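Putative hydrolase (Chromobacterium violaceum, PDB 3MCW) is a putative hydrolase of the isochorismatase family, related to nicotinamidases, whose substrate is not established. Local coordinates at residues Arg49-His60 with Glu83-Gln94. Sequence-based numbering, arbitrary orientation.
Sequences RARGLPLIHIRH and EPRPGETVIAKQ. With EDO (1,2-ethanediol), chain L; EDO (1,2-ethanediol), chain K.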
loop_
_atom_site.group_PDB
_atom_site.type_symbol
_atom_site.label_atom_id
_atom_site.label_comp_id
_atom_site.label_asym_id
_atom_site.label_seq_id
_atom_site.Cartn_x
_atom_site.Cartn_y
_atom_site.Cartn_z
ATOM N N ARG A 49 -20.350 -14.359 -13.329
ATOM C CA ARG A 49 -21.274 -14.170 -14.440
ATOM C C ARG A 49 -22.457 -15.139 -14.341
ATOM O O ARG A 49 -23.606 -14.738 -14.500
ATOM C CB ARG A 49 -20.555 -14.351 -15.774
ATOM C CG ARG A 49 -19.638 -13.217 -16.130
ATOM C CD ARG A 49 -18.804 -13.578 -17.332
ATOM N NE ARG A 49 -18.041 -12.410 -17.791
ATOM C CZ ARG A 49 -17.012 -12.435 -18.614
ATOM N NH1 ARG A 49 -16.503 -13.560 -19.066
ATOM N NH2 ARG A 49 -16.476 -11.287 -19.001
ATOM N N ALA A 50 -22.174 -16.409 -14.086
ATOM C CA ALA A 50 -23.215 -17.429 -14.030
ATOM C C ALA A 50 -24.204 -17.136 -12.912
ATOM O O ALA A 50 -25.385 -17.399 -13.070
ATOM C CB ALA A 50 -22.581 -18.807 -13.871
ATOM N N ARG A 51 -23.726 -16.570 -11.803
ATOM C CA ARG A 51 -24.543 -16.277 -10.640
ATOM C C ARG A 51 -25.150 -14.878 -10.696
ATOM O O ARG A 51 -25.979 -14.531 -9.837
ATOM C CB ARG A 51 -23.735 -16.477 -9.360
ATOM C CG ARG A 51 -23.400 -17.949 -9.053
ATOM C CD ARG A 51 -22.525 -18.032 -7.824
ATOM N NE ARG A 51 -22.138 -19.400 -7.455
ATOM C CZ ARG A 51 -22.919 -20.284 -6.861
ATOM N NH1 ARG A 51 -24.180 -19.993 -6.553
ATOM N NH2 ARG A 51 -22.446 -21.506 -6.576
ATOM N N GLY A 52 -24.761 -14.067 -11.674
ATOM C CA GLY A 52 -25.294 -12.717 -11.755
ATOM C C GLY A 52 -24.862 -11.808 -10.621
ATOM O O GLY A 52 -25.605 -10.907 -10.239
ATOM N N LEU A 53 -23.663 -12.023 -10.106
ATOM C CA LEU A 53 -23.136 -11.237 -8.994
ATOM C C LEU A 53 -22.358 -10.011 -9.506
ATOM O O LEU A 53 -21.909 -9.973 -10.649
ATOM C CB LEU A 53 -22.244 -12.145 -8.143
ATOM C CG LEU A 53 -22.986 -13.182 -7.343
ATOM C CD1 LEU A 53 -21.979 -14.194 -6.781
ATOM C CD2 LEU A 53 -23.756 -12.484 -6.211
ATOM N N PRO A 54 -22.161 -9.009 -8.638
ATOM C CA PRO A 54 -21.535 -7.783 -9.063
ATOM C C PRO A 54 -20.052 -7.976 -9.438
ATOM O O PRO A 54 -19.334 -8.690 -8.739
ATOM C CB PRO A 54 -21.674 -6.872 -7.825
ATOM C CG PRO A 54 -22.575 -7.489 -6.917
ATOM C CD PRO A 54 -22.644 -8.929 -7.251
ATOM N N LEU A 55 -19.600 -7.288 -10.481
ATOM C CA LEU A 55 -18.226 -7.423 -10.911
ATOM C C LEU A 55 -17.758 -6.151 -11.572
ATOM O O LEU A 55 -18.528 -5.441 -12.233
ATOM C CB LEU A 55 -17.946 -8.693 -11.693
ATOM C CG LEU A 55 -18.552 -8.716 -13.043
ATOM C CD1 LEU A 55 -17.530 -8.262 -13.951
ATOM C CD2 LEU A 55 -18.964 -10.153 -13.410
ATOM N N ILE A 56 -16.493 -5.826 -11.359
ATOM C CA ILE A 56 -15.852 -4.647 -11.973
ATOM C C ILE A 56 -14.469 -5.077 -12.469
ATOM O O ILE A 56 -13.666 -5.646 -11.703
ATOM C CB ILE A 56 -15.713 -3.476 -10.976
ATOM C CG1 ILE A 56 -17.095 -2.975 -10.531
ATOM C CG2 ILE A 56 -14.868 -2.364 -11.552
ATOM C CD1 ILE A 56 -17.028 -1.947 -9.406
ATOM N N HIS A 57 -14.179 -4.759 -13.723
ATOM C CA HIS A 57 -12.844 -4.882 -14.294
ATOM C C HIS A 57 -12.120 -3.554 -14.113
ATOM O O HIS A 57 -12.636 -2.513 -14.498
ATOM C CB HIS A 57 -12.926 -5.197 -15.776
ATOM C CG HIS A 57 -13.727 -6.377 -16.151
ATOM N ND1 HIS A 57 -13.172 -7.637 -16.226
ATOM C CD2 HIS A 57 -15.040 -6.485 -16.469
ATOM C CE1 HIS A 57 -14.136 -8.460 -16.608
ATOM N NE2 HIS A 57 -15.284 -7.797 -16.751
ATOM N N ILE A 58 -10.909 -3.584 -13.546
ATOM C CA ILE A 58 -10.044 -2.437 -13.473
ATOM C C ILE A 58 -8.999 -2.555 -14.567
ATOM O O ILE A 58 -8.350 -3.599 -14.724
ATOM C CB ILE A 58 -9.366 -2.344 -12.080
ATOM C CG1 ILE A 58 -10.386 -2.226 -10.955
ATOM C CG2 ILE A 58 -8.334 -1.196 -12.057
ATOM C CD1 ILE A 58 -11.341 -1.037 -11.042
ATOM N N ARG A 59 -8.831 -1.482 -15.319
ATOM C CA ARG A 59 -7.928 -1.396 -16.433
ATOM C C ARG A 59 -6.889 -0.310 -16.167
ATOM O O ARG A 59 -7.259 0.777 -15.724
ATOM C CB ARG A 59 -8.711 -0.981 -17.727
ATOM C CG ARG A 59 -7.993 -1.217 -19.007
ATOM C CD ARG A 59 -8.803 -0.731 -20.177
ATOM N NE ARG A 59 -8.891 0.707 -20.239
ATOM C CZ ARG A 59 -9.748 1.380 -21.003
ATOM N NH1 ARG A 59 -10.685 0.729 -21.684
ATOM N NH2 ARG A 59 -9.706 2.695 -21.026
ATOM N N HIS A 60 -5.630 -0.557 -16.484
ATOM C CA HIS A 60 -4.599 0.448 -16.326
ATOM C C HIS A 60 -4.319 1.129 -17.657
ATOM O O HIS A 60 -4.103 0.467 -18.678
ATOM C CB HIS A 60 -3.301 -0.176 -15.785
ATOM C CG HIS A 60 -2.354 0.857 -15.316
ATOM N ND1 HIS A 60 -2.533 1.525 -14.122
ATOM C CD2 HIS A 60 -1.270 1.391 -15.913
ATOM C CE1 HIS A 60 -1.564 2.409 -14.004
ATOM N NE2 HIS A 60 -0.788 2.346 -15.074
ATOM N N GLU A 83 -11.469 -11.295 -20.621
ATOM C CA GLU A 83 -11.938 -10.147 -21.389
ATOM C C GLU A 83 -13.354 -9.761 -20.933
ATOM O O GLU A 83 -14.233 -10.619 -20.801
ATOM C CB GLU A 83 -11.905 -10.420 -22.908
ATOM C CG GLU A 83 -12.315 -9.246 -23.833
ATOM C CD GLU A 83 -12.522 -9.715 -25.272
ATOM O OE1 GLU A 83 -12.034 -10.826 -25.600
ATOM O OE2 GLU A 83 -13.167 -8.988 -26.057
ATOM N N PRO A 84 -13.592 -8.449 -20.738
ATOM C CA PRO A 84 -14.952 -8.034 -20.417
ATOM C C PRO A 84 -15.932 -8.344 -21.532
ATOM O O PRO A 84 -15.571 -8.430 -22.696
ATOM C CB PRO A 84 -14.813 -6.528 -20.182
ATOM C CG PRO A 84 -13.364 -6.326 -19.831
ATOM C CD PRO A 84 -12.625 -7.325 -20.673
ATOM N N ARG A 85 -17.194 -8.430 -21.156
ATOM C CA ARG A 85 -18.286 -8.602 -22.083
ATOM C C ARG A 85 -19.247 -7.436 -22.028
ATOM O O ARG A 85 -19.156 -6.578 -21.148
ATOM C CB ARG A 85 -18.969 -9.912 -21.793
ATOM C CG ARG A 85 -18.114 -11.063 -22.230
ATOM C CD ARG A 85 -18.732 -12.367 -21.898
ATOM N NE ARG A 85 -17.828 -13.471 -22.228
ATOM C CZ ARG A 85 -17.988 -14.720 -21.800
ATOM N NH1 ARG A 85 -19.061 -15.097 -21.098
ATOM N NH2 ARG A 85 -17.087 -15.628 -22.111
ATOM N N PRO A 86 -20.149 -7.358 -23.012
ATOM C CA PRO A 86 -20.971 -6.168 -23.132
ATOM C C PRO A 86 -21.756 -5.889 -21.881
ATOM O O PRO A 86 -22.343 -6.804 -21.277
ATOM C CB PRO A 86 -21.858 -6.473 -24.343
ATOM C CG PRO A 86 -21.039 -7.383 -25.130
ATOM C CD PRO A 86 -20.297 -8.228 -24.189
ATOM N N GLY A 87 -21.778 -4.629 -21.484
ATOM C CA GLY A 87 -22.535 -4.220 -20.327
ATOM C C GLY A 87 -21.799 -4.336 -19.013
ATOM O O GLY A 87 -22.289 -3.862 -18.001
ATOM N N GLU A 88 -20.656 -5.005 -18.989
ATOM C CA GLU A 88 -19.895 -5.138 -17.726
ATOM C C GLU A 88 -19.149 -3.850 -17.442
ATOM O O GLU A 88 -18.649 -3.179 -18.342
ATOM C CB GLU A 88 -18.930 -6.323 -17.799
ATOM C CG GLU A 88 -19.675 -7.647 -17.850
ATOM C CD GLU A 88 -18.787 -8.856 -17.873
ATOM O OE1 GLU A 88 -17.575 -8.744 -18.190
ATOM O OE2 GLU A 88 -19.326 -9.961 -17.639
ATOM N N THR A 89 -19.066 -3.514 -16.154
ATOM C CA THR A 89 -18.387 -2.311 -15.709
ATOM C C THR A 89 -16.870 -2.444 -15.826
ATOM O O THR A 89 -16.281 -3.368 -15.286
ATOM C CB THR A 89 -18.755 -1.955 -14.286
ATOM O OG1 THR A 89 -20.182 -1.878 -14.191
ATOM C CG2 THR A 89 -18.094 -0.681 -13.793
ATOM N N VAL A 90 -16.277 -1.495 -16.529
ATOM C CA VAL A 90 -14.823 -1.359 -16.650
ATOM C C VAL A 90 -14.468 0.035 -16.169
ATOM O O VAL A 90 -15.065 1.013 -16.641
ATOM C CB VAL A 90 -14.351 -1.543 -18.119
ATOM C CG1 VAL A 90 -12.841 -1.341 -18.227
ATOM C CG2 VAL A 90 -14.772 -2.902 -18.680
ATOM N N ILE A 91 -13.543 0.125 -15.214
ATOM C CA ILE A 91 -13.054 1.377 -14.676
ATOM C C ILE A 91 -11.586 1.496 -14.980
ATOM O O ILE A 91 -10.793 0.623 -14.617
ATOM C CB ILE A 91 -13.304 1.523 -13.178
ATOM C CG1 ILE A 91 -14.822 1.496 -12.895
ATOM C CG2 ILE A 91 -12.642 2.748 -12.601
ATOM C CD1 ILE A 91 -15.196 1.537 -11.450
ATOM N N ALA A 92 -11.205 2.559 -15.676
ATOM C CA ALA A 92 -9.837 2.826 -16.020
ATOM C C ALA A 92 -9.154 3.660 -14.938
ATOM O O ALA A 92 -9.751 4.597 -14.385
ATOM C CB ALA A 92 -9.751 3.582 -17.371
ATOM N N LYS A 93 -7.905 3.356 -14.663
ATOM C CA LYS A 93 -7.099 4.121 -13.705
ATOM C C LYS A 93 -5.771 4.479 -14.322
ATOM O O LYS A 93 -5.318 3.852 -15.271
ATOM C CB LYS A 93 -6.858 3.301 -12.432
ATOM C CG LYS A 93 -5.941 2.098 -12.595
ATOM C CD LYS A 93 -5.845 1.282 -11.285
ATOM C CE LYS A 93 -4.993 0.028 -11.382
ATOM N NZ LYS A 93 -3.611 0.308 -11.660
ATOM N N GLN A 94 -5.103 5.485 -13.751
ATOM C CA GLN A 94 -3.790 5.920 -14.228
ATOM C C GLN A 94 -2.727 5.806 -13.160
ATOM O O GLN A 94 -1.586 6.080 -13.455
ATOM C CB GLN A 94 -3.834 7.344 -14.744
ATOM C CG GLN A 94 -4.616 7.465 -16.012
ATOM C CD GLN A 94 -4.443 8.820 -16.658
ATOM O OE1 GLN A 94 -3.326 9.358 -16.790
ATOM N NE2 GLN A 94 -5.542 9.381 -17.073
HETATM C C1 EDO L . -21.199 -3.671 -10.852
HETATM O O1 EDO L . -20.128 -3.435 -11.729
HETATM C C2 EDO L . -22.210 -4.478 -11.629
HETATM O O2 EDO L . -21.742 -5.829 -11.775
HETATM C C1 EDO K . -25.406 -16.707 -4.541
HETATM O O1 EDO K . -26.745 -16.949 -4.049
HETATM C C2 EDO K . -25.445 -16.552 -6.026
HETATM O O2 EDO K . -25.660 -17.792 -6.696
HETATM O O HOH W 1 -14.324 -13.319 -20.965
HETATM O O HOH W 2 -20.080 -5.547 -14.481
#
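Glu88 binds Arg49 and His57 together. Arg49, extended from CG to NE, meets the carboxylate side-on: NE donates to Glu88 OE2 (2.8 Å) and NH2 to Glu88 OE1 (2.9 Å), each oxygen using its syn lone pair. His57 NE2 (2.9 Å) and the backbone N of Arg85 reach Glu88 OE1 from opposite sides of the carboxylate plane, so three donors grip one atom and probably keep the carboxylate ionised. The His57 ring is packed tightly: Pro84 CG sits over its face, 3.7 Å from the centroid, a CH-pi contact suited to a flat ring against a rigid aliphatic one. Beyond this cluster strands 55-60 and 89-93 pair in parallel, the latter at the sheet's edge within this chain, in the six-stranded alpha/beta fold of the isochorismatase family; His57 and Arg59 alternate as donor and acceptor with Thr89, Ile91 and Lys93. Branched side chains suit the strands: Ile56 CG2 meets Ile91 CD1 (3.9 Å) against Leu104 of helix 104-111. Lys93 NZ donates to His60 ND1 (3.0 Å), forms a salt bridge with Asp19 and hydrogen-bonds Ser126, positions consistent with the family's Asp-Lys-Cys triad, with serine at the cysteine place. The solvent side is more exposed and partly water-filled: waters join Arg49 NH1 to Glu83 O and Leu55 O to Thr89 N. Even here Arg85 stacks closely on Arg49, guanidinium planes 16° apart, their like charges probably offset by Glu88.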